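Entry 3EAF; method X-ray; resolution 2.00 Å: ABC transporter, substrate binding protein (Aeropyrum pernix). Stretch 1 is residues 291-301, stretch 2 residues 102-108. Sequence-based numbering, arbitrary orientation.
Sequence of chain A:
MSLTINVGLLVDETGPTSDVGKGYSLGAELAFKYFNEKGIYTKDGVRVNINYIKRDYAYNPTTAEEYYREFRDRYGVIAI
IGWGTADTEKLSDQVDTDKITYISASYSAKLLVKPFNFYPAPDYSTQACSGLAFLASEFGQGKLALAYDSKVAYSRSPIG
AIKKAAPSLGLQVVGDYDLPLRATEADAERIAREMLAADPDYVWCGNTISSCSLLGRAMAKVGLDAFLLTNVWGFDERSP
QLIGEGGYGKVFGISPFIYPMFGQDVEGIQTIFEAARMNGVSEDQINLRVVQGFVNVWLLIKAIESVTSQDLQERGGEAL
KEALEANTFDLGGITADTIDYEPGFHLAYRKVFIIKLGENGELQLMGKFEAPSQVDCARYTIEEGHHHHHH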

# COMPACT_ATOMS: atom_id res chain seq x y z
N VAL A 291 -1.11 10.53 -0.83
CA VAL A 291 -2.24 9.94 -1.55
C VAL A 291 -2.70 8.64 -0.88
O VAL A 291 -3.90 8.43 -0.68
CB VAL A 291 -1.90 9.69 -3.04
CG1 VAL A 291 -3.07 9.01 -3.75
CG2 VAL A 291 -1.53 11.00 -3.75
N GLN A 292 -1.76 7.78 -0.51
CA GLN A 292 -2.07 6.47 0.06
C GLN A 292 -2.85 6.58 1.36
O GLN A 292 -3.77 5.79 1.61
CB GLN A 292 -0.80 5.62 0.24
CG GLN A 292 -0.19 5.22 -1.10
CD GLN A 292 1.03 4.35 -0.96
OE1 GLN A 292 2.15 4.84 -0.99
NE2 GLN A 292 0.83 3.05 -0.83
N GLY A 293 -2.49 7.57 2.18
CA GLY A 293 -3.22 7.87 3.41
C GLY A 293 -4.59 8.46 3.14
O GLY A 293 -5.59 8.04 3.74
N PHE A 294 -4.64 9.44 2.24
CA PHE A 294 -5.87 10.13 1.88
C PHE A 294 -6.94 9.16 1.36
O PHE A 294 -8.10 9.22 1.79
CB PHE A 294 -5.58 11.21 0.83
CG PHE A 294 -6.66 12.26 0.71
CD1 PHE A 294 -6.57 13.45 1.43
CD2 PHE A 294 -7.75 12.07 -0.14
CE1 PHE A 294 -7.57 14.44 1.31
CE2 PHE A 294 -8.74 13.04 -0.27
CZ PHE A 294 -8.65 14.22 0.46
N VAL A 295 -6.55 8.26 0.45
CA VAL A 295 -7.50 7.33 -0.16
C VAL A 295 -8.08 6.30 0.80
O VAL A 295 -9.20 5.83 0.59
CB VAL A 295 -6.95 6.63 -1.44
CG1 VAL A 295 -6.68 7.66 -2.54
CG2 VAL A 295 -5.72 5.76 -1.13
N ASN A 296 -7.32 5.94 1.84
CA ASN A 296 -7.85 5.04 2.87
C ASN A 296 -9.00 5.70 3.64
O ASN A 296 -10.05 5.09 3.84
CB ASN A 296 -6.75 4.52 3.80
CG ASN A 296 -5.95 3.37 3.18
OD1 ASN A 296 -6.08 3.10 1.98
ND2 ASN A 296 -5.14 2.69 3.98
N VAL A 297 -8.80 6.94 4.05
CA VAL A 297 -9.85 7.70 4.72
C VAL A 297 -11.04 7.91 3.78
O VAL A 297 -12.20 7.75 4.18
CB VAL A 297 -9.31 9.05 5.25
CG1 VAL A 297 -10.43 9.91 5.80
CG2 VAL A 297 -8.23 8.80 6.32
N TRP A 298 -10.75 8.25 2.52
CA TRP A 298 -11.79 8.53 1.53
C TRP A 298 -12.68 7.31 1.30
O TRP A 298 -13.90 7.46 1.14
CB TRP A 298 -11.19 8.97 0.19
CG TRP A 298 -12.11 9.79 -0.69
CD1 TRP A 298 -13.46 10.00 -0.53
CD2 TRP A 298 -11.73 10.49 -1.88
NE1 TRP A 298 -13.93 10.81 -1.54
CE2 TRP A 298 -12.90 11.11 -2.38
CE3 TRP A 298 -10.52 10.65 -2.57
CZ2 TRP A 298 -12.89 11.88 -3.55
CZ3 TRP A 298 -10.52 11.43 -3.73
CH2 TRP A 298 -11.69 12.04 -4.20
N LEU A 299 -12.08 6.12 1.27
CA LEU A 299 -12.86 4.89 1.13
C LEU A 299 -13.87 4.76 2.27
O LEU A 299 -15.01 4.37 2.05
CB LEU A 299 -11.94 3.66 1.06
CG LEU A 299 -12.65 2.30 0.86
CD1 LEU A 299 -13.25 2.19 -0.55
CD2 LEU A 299 -11.69 1.14 1.13
N LEU A 300 -13.43 5.09 3.49
CA LEU A 300 -14.33 5.12 4.65
C LEU A 300 -15.47 6.13 4.47
O LEU A 300 -16.64 5.81 4.75
CB LEU A 300 -13.53 5.42 5.93
CG LEU A 300 -14.32 5.64 7.22
CD1 LEU A 300 -15.03 4.36 7.65
CD2 LEU A 300 -13.41 6.16 8.32
N ILE A 301 -15.14 7.33 4.01
CA ILE A 301 -16.13 8.38 3.74
C ILE A 301 -17.21 7.89 2.78
O ILE A 301 -18.40 8.09 3.02
CB ILE A 301 -15.46 9.66 3.14
CG1 ILE A 301 -14.42 10.26 4.10
CG2 ILE A 301 -16.51 10.70 2.73
CD1 ILE A 301 -14.87 10.43 5.53
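Stretch 2 102-108: YISASYS

A single water links Gln292 and Asn296 of the helix to Tyr107 of the loop that follows the strand. It donates hydrogen bonds to the backbone O of Gln292 (2.9 Å) and to OD1 of Asn296 (2.6 Å), and it is also hydrogen-bonded to OH of Tyr107 at 2.6 Å. The carbonyl of Gln292 is thus supplied with a donor in a region where no backbone amide of residues 291-301 is bonded to it.

Stretch 1 is helical throughout and belongs to a longer helix. Stretch 2 enters as the end of a strand, residues 102-104, with extended phi/psi values of -112/116 at Ile103 and -115/150 at Ser104. The chain then leaves the strand at Ala105 (-65/-31), and Tyr107 adopts -108/35. Strand and helix run nearly antiparallel, with a signed crossing angle of 160° and axes that approach to 8.7 Å. In keeping with this direction, the CA atoms of Asn296 and Ile103 lie 6.3 Å apart, whereas one turn earlier in the helix that of Gln292 lies 7.4 Å from the CA of Ala105.

Ile103 gives the largest area to the contact, 103 of the 331 Å² buried in total. Its CB points toward the helix, and the m,t rotamer carries CD1 to Leu300, 3.9 Å from both N and CB of that residue, and to within 4.2 Å of CD2 of Leu299. CG2 of Ile103 lies 3.6 Å from CG of Asn296 and 4.3 Å from CD2 of Leu299, so both branches reach Leu299. The neighbouring side chains of the strand do not share this role: Ser104 points away from the helix, and its OG donates a hydrogen bond to O of Ser106 at 2.8 Å, within the same stretch.

Asn296 is the principal helix residue, covered over 82 Å². Besides receiving the water at OD1, it donates a weak hydrogen bond from ND2 to O of Ser104 (3.2 Å, angle 140°), so its amide group holds the strand's last carbonyl with one end and the water with the other. ND2 is also hydrogen-bonded elsewhere in the structure.

Tyr107 closes the contact at the level of Gln292. Both side chains start toward the opposite stretch, and NE2 of Gln292 donates to OH of Tyr107 at 3.1 Å with a favourable angle of 158°. The amide nitrogen lies at the edge of the ring, near its plane, where it can address the phenolic oxygen directly.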

# COMPACT_ATOMS: atom_id res chain seq x y z
N TYR A 102 -11.73 -2.23 9.11
CA TYR A 102 -10.29 -2.01 9.19
C TYR A 102 -9.72 -1.78 7.80
O TYR A 102 -9.70 -2.71 6.97
CB TYR A 102 -9.62 -3.21 9.86
CG TYR A 102 -8.35 -2.88 10.62
CD1 TYR A 102 -8.36 -2.77 12.00
CD2 TYR A 102 -7.14 -2.70 9.95
CE1 TYR A 102 -7.20 -2.47 12.71
CE2 TYR A 102 -5.97 -2.39 10.65
CZ TYR A 102 -6.01 -2.28 12.03
OH TYR A 102 -4.88 -1.98 12.74
N ILE A 103 -9.28 -0.55 7.54
CA ILE A 103 -8.71 -0.18 6.25
C ILE A 103 -7.23 0.10 6.43
O ILE A 103 -6.84 1.05 7.13
CB ILE A 103 -9.43 1.05 5.63
CG1 ILE A 103 -10.94 0.78 5.50
CG2 ILE A 103 -8.81 1.38 4.26
CD1 ILE A 103 -11.80 2.01 5.20
N SER A 104 -6.40 -0.71 5.78
CA SER A 104 -4.98 -0.74 6.09
C SER A 104 -4.09 -0.29 4.95
O SER A 104 -4.42 -0.45 3.77
CB SER A 104 -4.57 -2.15 6.54
OG SER A 104 -4.91 -3.12 5.56
N ALA A 105 -2.95 0.28 5.33
CA ALA A 105 -1.84 0.47 4.43
C ALA A 105 -1.25 -0.87 3.98
O ALA A 105 -0.74 -0.98 2.87
CB ALA A 105 -0.78 1.30 5.08
N SER A 106 -1.33 -1.89 4.83
CA SER A 106 -0.97 -3.25 4.41
C SER A 106 -1.92 -3.72 3.33
O SER A 106 -3.14 -3.65 3.50
CB SER A 106 -1.03 -4.23 5.58
OG SER A 106 -0.89 -5.56 5.09
N TYR A 107 -1.36 -4.18 2.21
CA TYR A 107 -2.17 -4.78 1.15
C TYR A 107 -1.97 -6.30 1.08
O TYR A 107 -2.01 -6.89 0.00
CB TYR A 107 -1.89 -4.11 -0.20
CG TYR A 107 -1.87 -2.59 -0.16
CD1 TYR A 107 -2.94 -1.86 0.39
CD2 TYR A 107 -0.80 -1.88 -0.69
CE1 TYR A 107 -2.92 -0.46 0.42
CE2 TYR A 107 -0.77 -0.49 -0.68
CZ TYR A 107 -1.82 0.21 -0.12
OH TYR A 107 -1.76 1.58 -0.11
N SER A 108 -1.77 -6.94 2.23
CA SER A 108 -1.58 -8.40 2.30
C SER A 108 -2.76 -9.21 1.75
O SER A 108 -3.91 -8.97 2.12
CB SER A 108 -1.32 -8.86 3.74
OG SER A 108 -1.35 -10.28 3.83
O HOH W 1 -3.76 3.02 0.73